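Local coordinates for protein putative alpha/beta hydrolase (PDB 4RPC) that probably acts as a hydrolase of the alpha/beta hydrolase family, although its natural substrate and reaction remain unassigned, at residues Gly21-Leu26 with Cys50-Glu55; Val86-Ala91 with Lys112-Leu117; Glu156-Ala161 with Arg239-Val244. All coordinates share one frame; numbering follows the deposited sequence.

Contact 1. Residues Gly21-Leu26 with Cys50-Glu55; sequences GPKVLL and CLLIPE
Lys-23 and Leu-52 meet on one face of a parallel strand pair, where the lysine acts as an apolar residue for most of its length. Its CB lies 4.2 Å from Leu-52 CD1, and its CG comes to 3.8 Å from the same methyl while also touching Cys-50 CB. A bend at chi2 (75°) then puts Lys-23 CD 4.1 Å from Cys-50 CB. At the tip, NZ turns to backbone oxygens, with Pro-19 O as the stronger partner and Gly-21 O held only weakly.

Hydrogen bonds from Cys-50 N to Pro-22 O, Val-24 N to Cys-50 O, Leu-52 N to Val-24 O and Leu-26 N to Leu-52 O tie the backbones together. The pattern stops at Pro-54, which has no N-H to give: its CD instead sits 3.3 Å from Leu-26 O. A water continues the link by donating to Leu-26 O (2.6 Å) and Pro-54 O (2.8 Å). Packing is tight here, for Leu-25 CD2 approaches Pro-54 CD to 3.5 Å, and the leucine's chi1 of -123° is off the staggered positions. On the other face Val-24 and Leu-51 run side by side, Val-24 CB 3.9 Å from Leu-51 CD1.

These are adjacent parallel strands inside the central sheet of the alpha/beta hydrolase fold. Antiparallel strand 13-17 flanks 50-54, strand 88-95 flanks 23-27, and helix 39-45 packs against Leu-26, Leu-51 and Ile-53.

Contact 2. Residues Val86-Ala91 with Lys112-Leu117; sequences VDKVQA and KVMNLL
Met-114, a selenomethionine, is folded at chi2 and chi3 (47° at the latter), and the bend carries its CE to Lys-88 CG at 3.3 Å, short enough for the exact placement of CE to be doubtful. On Asn-115, chi1 of -69° sets CG anti to the carbonyl carbon, and from there ND2 donates to Gln-90 O at 3.0 Å, nearly along the C=O axis and with the acceptor almost in the amide plane. OD1 of the same group accepts from Arg-204, and this buried amide is therefore gripped at both ends. An alanine here would probably leave Gln-90 O without this side-chain donor and Arg-204 without this acceptor.

Earlier along the pair the backbones bond as in any parallel sheet: Lys-112 N to Asp-87 O, Val-89 N to Lys-112 O, and Met-114 N to Val-89 O at 3.1 Å. Gln-90 and Met-114, paired across the strands with side chains running side by side, both leave extended geometry, and the Asn-115 amide bridges the strands just beyond. Val-89 CG2 lies 4.2 Å from Val-113 CG2, the two valines side by side.

Strand 88-95, helix 97-108 and strand 112-119 form a beta-alpha-beta unit, which in alpha/beta hydrolases characteristically carries the nucleophile elbow between first strand and helix.

Contact 3. Residues Glu156-Ala161 with Arg239-Val244; sequences ENMGFA and RGHAEV
Met-158 and His-241 make the inner shell. The backbone N of His-241 donates to Met-158 O at 2.8 Å in a nearly straight bond (165°), and the CE of this selenomethionine lies over one face of the imidazole. The modelled separation of 3.0 Å between Met-158 CE and His-241 CD2 is too short to trust in detail. Phe-160 brings the CZ edge of its ring to 3.4 Å from His-241 O. The imidazole itself is held from outside the two segments: ND1 bonds to Glu-213, and NE2 weakly to Ser-96, consistent with a Ser-His-Glu catalytic triad.

Two glycines allow the backbones this close. Gly-159 has a positive phi (103°) in the Schellman motif that ends its helix, and any CB there would run into Gly-240 CA. A side chain on Gly-240 would in turn strike Met-158 O. The next shell fixes this turn: Glu-243 OE1 accepts from Gly-240 N at 2.7 Å through its anti lone pair, and Glu-243 N bonds back to Gly-240 O.

The contact joins the end of helix 154-157 to the start of helix 243-247, with helix 165-169 packing on Phe-160 through Val-168 and Leu-169.

Overall arrangement
Contacts 1 and 2 belong to one sheet and touch each other: strands 23-27 and 88-95 are neighbours, with Lys-23 and Leu-25 probably hydrogen-bonded to Gln-90 and Ala-91. Contact 1 is largely buried and mostly apolar around its regular bonds. Contact 2 is only partly buried, with exposed lysines at one end and a buried amide at the other. Contact 3 holds different elements, its centre about 26 and 28 Å from the centres of contacts 1 and 2. It too is buried, but joins loops and helix ends by one backbone bond, with glycines permitting the close approach. The comparison illustrates a general division: regular backbone bonding within the sheet, and irregular loops beyond it that hold the probable catalytic histidine.

Contact 1. Residues Gly21-Leu26 with Cys50-Glu55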
ATOM      1  N   GLY A  21     -14.881  12.786 -12.046  1.00 30.63           N
ATOM      2  CA  GLY A  21     -14.670  11.411 -12.502  1.00 30.25           C
ATOM      3  C   GLY A  21     -14.812  10.348 -11.403  1.00 28.02           C
ATOM      4  O   GLY A  21     -14.928  10.670 -10.245  1.00 25.66           O
ATOM      5  N   PRO A  22     -14.806   9.061 -11.793  1.00 28.25           N
ATOM      6  CA  PRO A  22     -14.851   8.006 -10.779  1.00 27.38           C
ATOM      7  C   PRO A  22     -13.660   8.095  -9.827  1.00 27.97           C
ATOM      8  O   PRO A  22     -12.547   8.423 -10.249  1.00 26.67           O
ATOM      9  CB  PRO A  22     -14.801   6.695 -11.592  1.00 27.57           C
ATOM     10  CG  PRO A  22     -15.250   7.067 -12.994  1.00 28.42           C
ATOM     11  CD  PRO A  22     -14.983   8.548 -13.175  1.00 28.62           C
ATOM     12  N   LYS A  23     -13.891   7.771  -8.557  1.00 26.89           N
ATOM     13  CA  LYS A  23     -12.860   7.985  -7.565  1.00 27.66           C
ATOM     14  C   LYS A  23     -11.927   6.757  -7.392  1.00 25.43           C
ATOM     15  O   LYS A  23     -12.369   5.651  -7.128  1.00 24.86           O
ATOM     16  CB  LYS A  23     -13.497   8.352  -6.245  1.00 30.80           C
ATOM     17  CG  LYS A  23     -13.769   9.834  -6.100  1.00 34.88           C
ATOM     18  CD  LYS A  23     -14.962  10.252  -6.918  1.00 35.13           C
ATOM     19  CE  LYS A  23     -15.440  11.600  -6.437  1.00 37.66           C
ATOM     20  NZ  LYS A  23     -16.089  12.323  -7.545  1.00 38.86           N
ATOM     21  N   VAL A  24     -10.632   7.016  -7.500  1.00 21.92           N
ATOM     22  CA  VAL A  24      -9.609   6.050  -7.340  1.00 21.80           C
ATOM     23  C   VAL A  24      -8.632   6.556  -6.243  1.00 20.21           C
ATOM     24  O   VAL A  24      -8.012   7.622  -6.375  1.00 19.00           O
ATOM     25  CB  VAL A  24      -8.897   5.853  -8.686  1.00 23.09           C
ATOM     26  CG1 VAL A  24      -7.713   4.907  -8.559  1.00 24.25           C
ATOM     27  CG2 VAL A  24      -9.886   5.309  -9.738  1.00 26.20           C
ATOM     28  N   LEU A  25      -8.502   5.791  -5.178  1.00 19.54           N
ATOM     29  CA  LEU A  25      -7.594   6.126  -4.042  1.00 19.66           C
ATOM     30  C   LEU A  25      -6.296   5.363  -4.153  1.00 17.85           C
ATOM     31  O   LEU A  25      -6.325   4.160  -4.298  1.00 17.39           O
ATOM     32  CB  LEU A  25      -8.244   5.678  -2.716  1.00 21.88           C
ATOM     33  CG  LEU A  25      -8.532   6.584  -1.554  1.00 24.60           C
ATOM     34  CD1 LEU A  25      -8.883   5.719  -0.356  1.00 25.71           C
ATOM     35  CD2 LEU A  25      -7.430   7.543  -1.169  1.00 25.53           C
ATOM     36  N   LEU A  26      -5.173   6.040  -4.013  1.00 17.28           N
ATOM     37  CA  LEU A  26      -3.886   5.435  -4.111  1.00 18.32           C
ATOM     38  C   LEU A  26      -3.131   5.655  -2.826  1.00 17.78           C
ATOM     39  O   LEU A  26      -2.813   6.836  -2.485  1.00 18.38           O
ATOM     40  CB  LEU A  26      -3.102   6.072  -5.245  1.00 19.27           C
ATOM     41  CG  LEU A  26      -3.770   6.072  -6.594  1.00 20.74           C
ATOM     42  CD1 LEU A  26      -2.955   6.936  -7.542  1.00 22.22           C
ATOM     43  CD2 LEU A  26      -3.858   4.675  -7.146  1.00 21.42           C
ATOM     44  N   CYS A  50     -10.841  10.739 -10.896  1.00 27.14           N
ATOM     45  CA  CYS A  50     -10.518  11.526  -9.752  1.00 27.09           C
ATOM     46  C   CYS A  50      -9.534  10.732  -8.863  1.00 25.60           C
ATOM     47  O   CYS A  50      -9.923   9.770  -8.259  1.00 24.88           O
ATOM     48  CB  CYS A  50     -11.764  11.841  -8.956  1.00 27.55           C
ATOM     49  SG  CYS A  50     -11.363  12.882  -7.544  1.00 30.95           S
ATOM     50  N   LEU A  51      -8.269  11.146  -8.827  1.00 25.13           N
ATOM     51  CA  LEU A  51      -7.242  10.480  -8.063  1.00 25.24           C
ATOM     52  C   LEU A  51      -7.158  11.160  -6.729  1.00 23.08           C
ATOM     53  O   LEU A  51      -6.999  12.368  -6.645  1.00 23.63           O
ATOM     54  CB  LEU A  51      -5.861  10.561  -8.766  1.00 25.66           C
ATOM     55  CG  LEU A  51      -5.603   9.749 -10.047  1.00 27.04           C
ATOM     56  CD1 LEU A  51      -6.449   8.481 -10.121  1.00 25.03           C
ATOM     57  CD2 LEU A  51      -5.773  10.565 -11.304  1.00 27.37           C
ATOM     58  N   LEU A  52      -7.262  10.378  -5.692  1.00 21.70           N
ATOM     59  CA  LEU A  52      -7.047  10.854  -4.350  1.00 22.38           C
ATOM     60  C   LEU A  52      -5.868  10.138  -3.704  1.00 21.38           C
ATOM     61  O   LEU A  52      -5.883   8.903  -3.569  1.00 20.86           O
ATOM     62  CB  LEU A  52      -8.327  10.563  -3.573  1.00 23.73           C
ATOM     63  CG  LEU A  52      -9.628  11.050  -4.241  1.00 23.78           C
ATOM     64  CD1 LEU A  52     -10.846  10.299  -3.701  1.00 23.65           C
ATOM     65  CD2 LEU A  52      -9.735  12.540  -4.010  1.00 25.43           C
ATOM     66  N   ILE A  53      -4.876  10.894  -3.252  1.00 21.36           N
ATOM     67  CA  ILE A  53      -3.640  10.335  -2.780  1.00 22.39           C
ATOM     68  C   ILE A  53      -3.280  10.842  -1.391  1.00 23.87           C
ATOM     69  O   ILE A  53      -2.882  11.976  -1.223  1.00 26.53           O
ATOM     70  CB  ILE A  53      -2.462  10.626  -3.736  1.00 23.20           C
ATOM     71  CG1 ILE A  53      -2.872  10.431  -5.234  1.00 23.86           C
ATOM     72  CG2 ILE A  53      -1.285   9.749  -3.406  1.00 21.77           C
ATOM     73  CD1 ILE A  53      -3.408  11.654  -5.872  1.00 24.52           C
ATOM     74  N   PRO A  54      -3.457  10.010  -0.365  1.00 24.09           N
ATOM     75  CA  PRO A  54      -3.089  10.520   0.945  1.00 24.63           C
ATOM     76  C   PRO A  54      -1.578  10.513   1.216  1.00 24.09           C
ATOM     77  O   PRO A  54      -0.835   9.795   0.577  1.00 23.92           O
ATOM     78  CB  PRO A  54      -3.770   9.529   1.895  1.00 25.04           C
ATOM     79  CG  PRO A  54      -4.051   8.306   1.081  1.00 23.13           C
ATOM     80  CD  PRO A  54      -4.315   8.827  -0.285  1.00 23.00           C
ATOM     81  N   GLU A  55      -1.131  11.299   2.184  1.00 24.21           N
ATOM     82  CA  GLU A  55       0.181  11.096   2.807  1.00 24.24           C
ATOM     83  C   GLU A  55       0.003  10.321   4.085  1.00 23.82           C
ATOM     84  O   GLU A  55      -0.793  10.704   4.928  1.00 23.81           O
ATOM     85  CB  GLU A  55       0.748  12.430   3.199  1.00 26.49           C
ATOM     86  CG  GLU A  55       0.990  13.322   2.034  1.00 28.63           C
ATOM     87  CD  GLU A  55       1.539  14.679   2.438  1.00 31.74           C
ATOM     88  OE1 GLU A  55       1.732  14.959   3.675  1.00 32.06           O
ATOM     89  OE2 GLU A  55       1.744  15.446   1.479  1.00 31.94           O
TER
HETATM   90  O   HOH W   1      -0.738   7.533  -1.022  1.00 15.16           O

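Contact 2. Residues Val86-Ala91 with Lys112-Leu117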
ATOM      1  N   VAL A  86     -16.910  12.685  -0.709  1.00 43.42           N
ATOM      2  CA  VAL A  86     -16.733  11.392  -1.340  1.00 43.00           C
ATOM      3  C   VAL A  86     -17.247  10.360  -0.376  1.00 42.70           C
ATOM      4  O   VAL A  86     -16.651  10.175   0.693  1.00 45.02           O
ATOM      5  CB  VAL A  86     -15.250  11.047  -1.583  1.00 40.23           C
ATOM      6  CG1 VAL A  86     -15.144   9.619  -2.083  1.00 42.10           C
ATOM      7  CG2 VAL A  86     -14.633  11.996  -2.584  1.00 41.34           C
ATOM      8  N   ASP A  87     -18.324   9.675  -0.742  1.00 44.07           N
ATOM      9  CA  ASP A  87     -18.755   8.531   0.057  1.00 46.95           C
ATOM     10  C   ASP A  87     -18.653   7.178  -0.662  1.00 45.95           C
ATOM     11  O   ASP A  87     -18.997   6.152  -0.070  1.00 45.87           O
ATOM     12  CB  ASP A  87     -20.160   8.753   0.595  1.00 50.54           C
ATOM     13  CG  ASP A  87     -21.190   8.765  -0.491  1.00 56.31           C
ATOM     14  OD1 ASP A  87     -20.845   8.367  -1.643  1.00 58.23           O
ATOM     15  OD2 ASP A  87     -22.335   9.181  -0.182  1.00 64.02           O
ATOM     16  N   LYS A  88     -18.180   7.176  -1.908  1.00 42.44           N
ATOM     17  CA  LYS A  88     -17.952   5.939  -2.647  1.00 40.17           C
ATOM     18  C   LYS A  88     -16.673   6.044  -3.461  1.00 36.31           C
ATOM     19  O   LYS A  88     -16.432   7.049  -4.126  1.00 37.03           O
ATOM     20  CB  LYS A  88     -19.125   5.662  -3.588  1.00 42.88           C
ATOM     21  CG  LYS A  88     -18.995   4.373  -4.401  1.00 45.29           C
ATOM     22  CD  LYS A  88     -20.240   4.100  -5.254  1.00 49.70           C
ATOM     23  CE  LYS A  88     -20.365   5.107  -6.404  1.00 51.47           C
ATOM     24  NZ  LYS A  88     -21.004   4.599  -7.670  1.00 54.95           N
ATOM     25  N   VAL A  89     -15.838   5.018  -3.411  1.00 31.42           N
ATOM     26  CA  VAL A  89     -14.700   4.981  -4.282  1.00 30.21           C
ATOM     27  C   VAL A  89     -14.729   3.745  -5.152  1.00 28.57           C
ATOM     28  O   VAL A  89     -15.113   2.634  -4.705  1.00 28.22           O
ATOM     29  CB  VAL A  89     -13.358   5.117  -3.505  1.00 29.90           C
ATOM     30  CG1 VAL A  89     -13.447   6.275  -2.521  1.00 31.67           C
ATOM     31  CG2 VAL A  89     -12.995   3.867  -2.793  1.00 29.38           C
ATOM     32  N   GLN A  90     -14.298   3.902  -6.387  1.00 26.54           N
ATOM     33  CA  GLN A  90     -14.445   2.789  -7.318  1.00 27.05           C
ATOM     34  C   GLN A  90     -13.342   1.817  -7.088  1.00 24.86           C
ATOM     35  O   GLN A  90     -13.549   0.616  -7.255  1.00 24.08           O
ATOM     36  CB  GLN A  90     -14.428   3.230  -8.780  1.00 31.27           C
ATOM     37  CG  GLN A  90     -15.600   4.061  -9.275  1.00 31.92           C
ATOM     38  CD  GLN A  90     -16.916   3.456  -8.971  1.00 35.52           C
ATOM     39  OE1 GLN A  90     -17.169   2.284  -9.250  1.00 38.54           O
ATOM     40  NE2 GLN A  90     -17.769   4.240  -8.341  1.00 40.19           N
ATOM     41  N   ALA A  91     -12.154   2.329  -6.697  1.00 22.57           N
ATOM     42  CA  ALA A  91     -10.996   1.467  -6.388  1.00 20.25           C
ATOM     43  C   ALA A  91     -10.004   2.119  -5.421  1.00 19.36           C
ATOM     44  O   ALA A  91      -9.685   3.287  -5.563  1.00 18.35           O
ATOM     45  CB  ALA A  91     -10.257   1.125  -7.671  1.00 21.10           C
ATOM     46  N   LYS A 112     -18.093   3.605   1.059  1.00 39.73           N
ATOM     47  CA  LYS A 112     -18.292   2.406   0.265  1.00 38.79           C
ATOM     48  C   LYS A 112     -17.168   2.200  -0.739  1.00 33.51           C
ATOM     49  O   LYS A 112     -16.785   3.124  -1.471  1.00 31.42           O
ATOM     50  CB  LYS A 112     -19.634   2.442  -0.476  1.00 43.72           C
ATOM     51  CG  LYS A 112     -19.722   1.510  -1.700  1.00 45.19           C
ATOM     52  CD  LYS A 112     -21.119   0.933  -1.922  1.00 52.07           C
ATOM     53  CE  LYS A 112     -22.213   1.985  -2.016  1.00 54.38           C
ATOM     54  NZ  LYS A 112     -23.551   1.369  -1.743  1.00 59.70           N
ATOM     55  N   VAL A 113     -16.676   0.971  -0.784  1.00 29.29           N
ATOM     56  CA  VAL A 113     -15.524   0.620  -1.589  1.00 28.35           C
ATOM     57  C   VAL A 113     -15.892  -0.508  -2.581  1.00 27.36           C
ATOM     58  O   VAL A 113     -16.287  -1.621  -2.153  1.00 26.61           O
ATOM     59  CB  VAL A 113     -14.391   0.135  -0.687  1.00 28.44           C
ATOM     60  CG1 VAL A 113     -13.191  -0.286  -1.527  1.00 28.49           C
ATOM     61  CG2 VAL A 113     -13.972   1.233   0.305  1.00 30.81           C
HETATM   62  N   MSE A 114     -15.736  -0.259  -3.868  1.00 24.92           N
HETATM   63  CA  MSE A 114     -16.172  -1.272  -4.853  1.00 27.57           C
HETATM   64  C   MSE A 114     -15.082  -2.256  -5.121  1.00 25.27           C
HETATM   65  O   MSE A 114     -15.361  -3.413  -5.294  1.00 26.65           O
HETATM   66  CB  MSE A 114     -16.645  -0.789  -6.222  1.00 30.73           C
HETATM   67  CG  MSE A 114     -18.133  -1.202  -6.446  1.00 37.41           C
HETATM   68 SE   MSE A 114     -19.294  -0.225  -5.191  0.82 38.53          SE
HETATM   69  CE  MSE A 114     -18.312   1.376  -5.724  1.00 39.18           C
ATOM     70  N   ASN A 115     -13.832  -1.818  -5.182  1.00 22.58           N
ATOM     71  CA  ASN A 115     -12.738  -2.695  -5.550  1.00 21.69           C
ATOM     72  C   ASN A 115     -11.525  -2.393  -4.710  1.00 20.53           C
ATOM     73  O   ASN A 115     -11.158  -1.209  -4.530  1.00 19.61           O
ATOM     74  CB  ASN A 115     -12.321  -2.469  -7.013  1.00 22.40           C
ATOM     75  CG  ASN A 115     -13.373  -2.927  -8.038  1.00 24.31           C
ATOM     76  OD1 ASN A 115     -13.351  -4.081  -8.491  1.00 26.18           O
ATOM     77  ND2 ASN A 115     -14.216  -2.007  -8.473  1.00 24.28           N
ATOM     78  N   LEU A 116     -10.830  -3.432  -4.278  1.00 21.38           N
ATOM     79  CA  LEU A 116      -9.577  -3.274  -3.557  1.00 19.57           C
ATOM     80  C   LEU A 116      -8.550  -3.889  -4.441  1.00 20.43           C
ATOM     81  O   LEU A 116      -8.776  -4.997  -4.934  1.00 21.19           O
ATOM     82  CB  LEU A 116      -9.596  -4.001  -2.236  1.00 20.19           C
ATOM     83  CG  LEU A 116     -10.420  -3.422  -1.133  1.00 20.61           C
ATOM     84  CD1 LEU A 116     -10.388  -4.384   0.024  1.00 22.22           C
ATOM     85  CD2 LEU A 116      -9.887  -2.093  -0.710  1.00 20.91           C
ATOM     86  N   LEU A 117      -7.449  -3.158  -4.697  1.00 19.52           N
ATOM     87  CA  LEU A 117      -6.289  -3.743  -5.361  1.00 20.59           C
ATOM     88  C   LEU A 117      -5.162  -3.749  -4.371  1.00 18.92           C
ATOM     89  O   LEU A 117      -4.668  -2.663  -3.970  1.00 18.08           O
ATOM     90  CB  LEU A 117      -5.864  -2.924  -6.555  1.00 22.40           C
ATOM     91  CG  LEU A 117      -6.644  -3.080  -7.849  1.00 24.78           C
ATOM     92  CD1 LEU A 117      -8.033  -2.538  -7.709  1.00 24.71           C
ATOM     93  CD2 LEU A 117      -5.901  -2.467  -9.033  1.00 26.92           C
TER

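Contact 3. Residues Glu156-Ala161 with Arg239-Val244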
ATOM      1  N   GLU A 156      15.838 -11.853  -0.010  1.00 32.53           N
ATOM      2  CA  GLU A 156      15.400 -12.993  -0.844  1.00 35.12           C
ATOM      3  C   GLU A 156      13.923 -13.183  -0.713  1.00 34.50           C
ATOM      4  O   GLU A 156      13.263 -13.422  -1.697  1.00 34.55           O
ATOM      5  CB  GLU A 156      16.087 -14.323  -0.456  1.00 37.06           C
ATOM      6  CG  GLU A 156      17.592 -14.331  -0.644  1.00 39.12           C
ATOM      7  CD  GLU A 156      18.317 -13.529   0.428  1.00 40.17           C
ATOM      8  OE1 GLU A 156      17.650 -12.965   1.355  1.00 38.32           O
ATOM      9  OE2 GLU A 156      19.553 -13.420   0.318  1.00 41.68           O
ATOM     10  N   ASN A 157      13.406 -13.060   0.506  1.00 33.03           N
ATOM     11  CA  ASN A 157      11.975 -13.189   0.706  1.00 32.58           C
ATOM     12  C   ASN A 157      11.129 -12.170  -0.081  1.00 30.56           C
ATOM     13  O   ASN A 157      10.057 -12.525  -0.633  1.00 28.10           O
ATOM     14  CB  ASN A 157      11.634 -13.126   2.186  1.00 32.49           C
ATOM     15  CG  ASN A 157      12.224 -14.295   2.958  1.00 37.25           C
ATOM     16  OD1 ASN A 157      12.508 -15.375   2.397  1.00 41.05           O
ATOM     17  ND2 ASN A 157      12.467 -14.076   4.225  1.00 36.43           N
HETATM   18  N   MSE A 158      11.608 -10.927  -0.128  1.00 28.30           N
HETATM   19  CA  MSE A 158      10.924  -9.893  -0.892  1.00 28.50           C
HETATM   20  C   MSE A 158      11.153 -10.043  -2.397  1.00 28.48           C
HETATM   21  O   MSE A 158      10.532  -9.329  -3.175  1.00 27.19           O
HETATM   22  CB  MSE A 158      11.367  -8.528  -0.416  1.00 28.71           C
HETATM   23  CG  MSE A 158      10.994  -8.269   1.033  1.00 30.68           C
HETATM   24 SE   MSE A 158      11.544  -6.401   1.448  0.84 32.55          SE
HETATM   25  CE  MSE A 158       9.887  -5.547   0.926  1.00 34.93           C
ATOM     26  N   GLY A 159      12.044 -10.941  -2.841  1.00 29.47           N
ATOM     27  CA  GLY A 159      12.111 -11.304  -4.294  1.00 30.71           C
ATOM     28  C   GLY A 159      13.263 -10.649  -5.015  1.00 31.90           C
ATOM     29  O   GLY A 159      13.237 -10.472  -6.248  1.00 31.68           O
ATOM     30  N   PHE A 160      14.319 -10.380  -4.256  1.00 31.96           N
ATOM     31  CA  PHE A 160      15.472  -9.665  -4.772  1.00 34.32           C
ATOM     32  C   PHE A 160      16.777 -10.407  -4.606  1.00 35.41           C
ATOM     33  O   PHE A 160      17.827  -9.797  -4.368  1.00 36.43           O
ATOM     34  CB  PHE A 160      15.553  -8.286  -4.095  1.00 33.47           C
ATOM     35  CG  PHE A 160      14.366  -7.429  -4.354  1.00 33.16           C
ATOM     36  CD1 PHE A 160      14.079  -6.982  -5.648  1.00 34.62           C
ATOM     37  CD2 PHE A 160      13.519  -7.041  -3.302  1.00 32.89           C
ATOM     38  CE1 PHE A 160      12.970  -6.175  -5.897  1.00 33.49           C
ATOM     39  CE2 PHE A 160      12.414  -6.248  -3.546  1.00 31.89           C
ATOM     40  CZ  PHE A 160      12.131  -5.820  -4.853  1.00 32.44           C
ATOM     41  N   ALA A 161      16.719 -11.727  -4.715  1.00 37.60           N
ATOM     42  CA  ALA A 161      17.943 -12.564  -4.770  1.00 40.46           C
ATOM     43  C   ALA A 161      18.906 -12.145  -5.907  1.00 41.08           C
ATOM     44  O   ALA A 161      20.088 -12.380  -5.813  1.00 41.32           O
ATOM     45  CB  ALA A 161      17.589 -14.029  -4.928  1.00 41.94           C
ATOM     46  N   ARG A 239       9.035 -10.688 -10.759  1.00 34.39           N
ATOM     47  CA  ARG A 239       8.880  -9.401 -10.089  1.00 32.75           C
ATOM     48  C   ARG A 239       8.866  -9.610  -8.561  1.00 31.62           C
ATOM     49  O   ARG A 239       8.291 -10.571  -8.055  1.00 30.68           O
ATOM     50  CB  ARG A 239       7.635  -8.650 -10.586  1.00 31.80           C
ATOM     51  CG  ARG A 239       7.631  -8.269 -12.083  1.00 33.07           C
ATOM     52  CD  ARG A 239       8.763  -7.294 -12.383  1.00 34.08           C
ATOM     53  NE  ARG A 239       8.801  -6.893 -13.785  1.00 35.25           N
ATOM     54  CZ  ARG A 239       9.518  -7.497 -14.724  1.00 37.63           C
ATOM     55  NH1 ARG A 239      10.315  -8.533 -14.447  1.00 38.78           N
ATOM     56  NH2 ARG A 239       9.465  -7.039 -15.961  1.00 38.35           N
ATOM     57  N   GLY A 240       9.573  -8.728  -7.851  1.00 30.59           N
ATOM     58  CA  GLY A 240       9.540  -8.728  -6.393  1.00 29.52           C
ATOM     59  C   GLY A 240       8.621  -7.690  -5.774  1.00 27.02           C
ATOM     60  O   GLY A 240       7.815  -7.052  -6.438  1.00 25.43           O
ATOM     61  N   HIS A 241       8.758  -7.520  -4.473  1.00 26.61           N
ATOM     62  CA  HIS A 241       7.888  -6.635  -3.706  1.00 26.52           C
ATOM     63  C   HIS A 241       7.940  -5.231  -4.261  1.00 24.85           C
ATOM     64  O   HIS A 241       8.997  -4.619  -4.329  1.00 24.04           O
ATOM     65  CB  HIS A 241       8.357  -6.612  -2.251  1.00 29.30           C
ATOM     66  CG  HIS A 241       7.455  -5.871  -1.313  1.00 30.28           C
ATOM     67  ND1 HIS A 241       6.336  -6.438  -0.760  1.00 31.05           N
ATOM     68  CD2 HIS A 241       7.548  -4.630  -0.781  1.00 32.17           C
ATOM     69  CE1 HIS A 241       5.775  -5.588   0.082  1.00 32.11           C
ATOM     70  NE2 HIS A 241       6.492  -4.481   0.081  1.00 32.95           N
ATOM     71  N   ALA A 242       6.789  -4.747  -4.707  1.00 24.41           N
ATOM     72  CA  ALA A 242       6.662  -3.399  -5.284  1.00 24.46           C
ATOM     73  C   ALA A 242       7.475  -3.137  -6.567  1.00 25.64           C
ATOM     74  O   ALA A 242       7.618  -1.985  -6.944  1.00 25.87           O
ATOM     75  CB  ALA A 242       7.021  -2.363  -4.207  1.00 24.50           C
ATOM     76  N   GLU A 243       8.009  -4.182  -7.233  1.00 26.80           N
ATOM     77  CA  GLU A 243       8.806  -4.008  -8.473  1.00 28.71           C
ATOM     78  C   GLU A 243       7.949  -3.473  -9.674  1.00 28.64           C
ATOM     79  O   GLU A 243       8.397  -2.576 -10.443  1.00 28.58           O
ATOM     80  CB  GLU A 243       9.492  -5.327  -8.866  1.00 30.85           C
ATOM     81  CG  GLU A 243      10.476  -5.162 -10.002  1.00 33.34           C
ATOM     82  CD  GLU A 243      11.461  -6.309 -10.164  1.00 36.45           C
ATOM     83  OE1 GLU A 243      11.325  -7.379  -9.483  1.00 36.34           O
ATOM     84  OE2 GLU A 243      12.388  -6.144 -11.036  1.00 40.06           O
ATOM     85  N   VAL A 244       6.732  -3.976  -9.800  1.00 27.47           N
ATOM     86  CA  VAL A 244       5.832  -3.479 -10.829  1.00 28.86           C
ATOM     87  C   VAL A 244       5.539  -1.999 -10.607  1.00 28.67           C
ATOM     88  O   VAL A 244       5.487  -1.213 -11.545  1.00 28.52           O
ATOM     89  CB  VAL A 244       4.491  -4.246 -10.848  1.00 29.92           C
ATOM     90  CG1 VAL A 244       3.625  -3.731 -11.994  1.00 31.38           C
ATOM     91  CG2 VAL A 244       4.701  -5.744 -11.089  1.00 30.98           C
TER
HETATM   92  O   HOH W   2      13.061  -9.200  -8.806  1.00 33.89           O